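Local structure of LIM domain only protein 7 (Homo sapiens, 2EAQ) at residues Met5-Asn10 with Met83-Tyr88. The protein carries a PDZ domain, a module that probably binds the C-terminal tails of partner proteins. Numbering follows the deposited sequence.
Sequences MRISIN and MDVRRY
Val85 CG2 touches both Met5 and Ile7 on the sheet face that carries Met83, 3.5 Å from Met5 CG and 3.9 Å from Ile7 CD1, with the Ile7 and Val85 side chains crossing at about a right angle. Farther along, the CD1 tip of Ile9 reaches the sulphur SD of Met83 at 3.5 Å; loop residue Leu46 packs on both Ile7 and Met83, and Phe19 on Ile9. At the other end, chi1 of 59° turns Met5 CG into the position flanked by backbone N and carbonyl carbon, and the sulphur beyond it rests over the centre of the Arg87 guanidinium face, Met5 SD lying 3.5 Å from Arg87 CZ. Asp50 forms a salt bridge with NE of that guanidinium, and the carbonyl of Gln45 accepts a hydrogen bond from Arg87 NH2. The backbones pair antiparallel, joining the first and last strands of the PDZ fold, 2-10 and 80-88, so that the chain termini lie close together. Met5 and Val85 form one hydrogen-bonded pair, Ile7 and Met83 the next, the latter with Met83 N to Ile7 O at 2.8 Å. Between them the non-hydrogen-bonded pair Arg6 and Asp84 turns its side chains to the opposite face. There they form a two-pronged salt bridge, Arg6 NE to the syn lone pair of Asp84 OD1 at 2.8 Å and Arg6 NH2 to Asp84 OD2 at 3.1 Å, the planes only 19° apart.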
# COMPACT_ATOMS: atom_id res chain seq x y z
N MET A 5 5.33 -7.12 -8.47
CA MET A 5 5.79 -7.86 -7.29
C MET A 5 4.76 -7.75 -6.18
O MET A 5 3.83 -6.93 -6.26
CB MET A 5 7.12 -7.36 -6.83
CG MET A 5 7.10 -5.89 -6.46
SD MET A 5 8.65 -4.86 -6.19
CE MET A 5 9.40 -5.38 -6.82
N ARG A 6 4.90 -8.61 -5.18
CA ARG A 6 3.98 -8.67 -4.05
C ARG A 6 4.78 -8.32 -2.82
O ARG A 6 5.89 -8.84 -2.66
CB ARG A 6 3.38 -10.09 -3.95
CG ARG A 6 2.33 -10.30 -2.91
CD ARG A 6 1.57 -11.58 -3.33
NE ARG A 6 0.62 -11.23 -4.40
CZ ARG A 6 -0.08 -12.10 -5.14
NH1 ARG A 6 0.06 -13.42 -4.96
NH2 ARG A 6 -0.96 -11.66 -6.05
N ILE A 7 4.30 -7.42 -1.97
CA ILE A 7 5.06 -7.02 -0.79
C ILE A 7 4.20 -7.23 0.45
O ILE A 7 3.08 -6.71 0.52
CB ILE A 7 5.47 -5.57 -0.90
CG1 ILE A 7 6.33 -5.36 -2.16
CG2 ILE A 7 6.24 -5.12 0.39
CD1 ILE A 7 6.85 -3.88 -2.33
N SER A 8 4.68 -7.99 1.41
CA SER A 8 3.93 -8.27 2.62
C SER A 8 4.40 -7.36 3.74
O SER A 8 5.58 -7.25 4.00
CB SER A 8 4.17 -9.72 3.01
OG SER A 8 3.25 -10.00 4.12
N ILE A 9 3.44 -6.66 4.34
CA ILE A 9 3.70 -5.68 5.44
C ILE A 9 2.81 -6.12 6.59
O ILE A 9 1.66 -6.48 6.37
CB ILE A 9 3.39 -4.20 5.00
CG1 ILE A 9 3.97 -3.98 3.60
CG2 ILE A 9 3.96 -3.24 6.03
CD1 ILE A 9 3.77 -2.56 3.08
N ASN A 10 3.34 -6.12 7.80
CA ASN A 10 2.58 -6.62 8.98
C ASN A 10 2.85 -5.82 10.20
O ASN A 10 4.00 -5.40 10.41
CB ASN A 10 2.97 -8.07 9.29
CG ASN A 10 2.71 -8.99 8.13
OD1 ASN A 10 1.60 -9.49 7.95
ND2 ASN A 10 3.72 -9.20 7.30
N MET A 83 0.52 -6.26 -0.57
CA MET A 83 0.36 -5.28 -1.66
C MET A 83 0.86 -5.74 -2.97
O MET A 83 2.00 -6.24 -3.03
CB MET A 83 1.12 -4.00 -1.30
CG MET A 83 0.90 -3.41 0.14
SD MET A 83 1.68 -1.72 0.39
CE MET A 83 1.66 -1.27 -1.42
N ASP A 84 0.07 -5.64 -4.01
CA ASP A 84 0.60 -5.96 -5.34
C ASP A 84 1.01 -4.62 -5.93
O ASP A 84 0.17 -3.69 -5.95
CB ASP A 84 -0.47 -6.61 -6.21
CG ASP A 84 -0.73 -8.02 -5.82
OD1 ASP A 84 0.03 -8.53 -5.01
OD2 ASP A 84 -1.67 -8.62 -6.36
N VAL A 85 2.27 -4.45 -6.27
CA VAL A 85 2.77 -3.22 -6.83
C VAL A 85 3.50 -3.44 -8.13
O VAL A 85 3.88 -4.56 -8.49
CB VAL A 85 3.73 -2.46 -5.82
CG1 VAL A 85 3.07 -2.33 -4.44
CG2 VAL A 85 5.06 -3.13 -5.70
N ARG A 86 3.69 -2.36 -8.86
CA ARG A 86 4.43 -2.34 -10.12
C ARG A 86 5.54 -1.33 -9.88
O ARG A 86 5.30 -0.15 -9.58
CB ARG A 86 3.51 -1.88 -11.25
CG ARG A 86 4.17 -1.82 -12.59
CD ARG A 86 3.11 -1.98 -13.68
NE ARG A 86 2.08 -2.89 -13.20
CZ ARG A 86 1.40 -3.75 -13.93
NH1 ARG A 86 1.63 -3.86 -15.23
NH2 ARG A 86 0.45 -4.50 -13.36
N ARG A 87 6.78 -1.76 -10.04
CA ARG A 87 7.97 -0.96 -9.82
C ARG A 87 8.62 -0.69 -11.15
O ARG A 87 8.94 -1.62 -11.90
CB ARG A 87 8.92 -1.70 -8.89
CG ARG A 87 10.18 -0.87 -8.58
CD ARG A 87 11.00 -1.45 -7.45
NE ARG A 87 10.23 -1.41 -6.20
CZ ARG A 87 10.51 -2.11 -5.09
NH1 ARG A 87 11.57 -2.95 -5.07
NH2 ARG A 87 9.74 -1.97 -4.01
N TYR A 88 8.79 0.60 -11.46
CA TYR A 88 9.36 0.90 -12.77
C TYR A 88 10.87 1.04 -12.67
O TYR A 88 11.39 1.59 -11.71
CB TYR A 88 8.67 2.17 -13.32
CG TYR A 88 7.16 2.00 -13.55
CD1 TYR A 88 6.65 1.63 -14.81
CD2 TYR A 88 6.25 2.17 -12.48
CE1 TYR A 88 5.25 1.45 -14.99
CE2 TYR A 88 4.89 1.98 -12.65
CZ TYR A 88 4.39 1.64 -13.89
OH TYR A 88 3.03 1.57 -13.99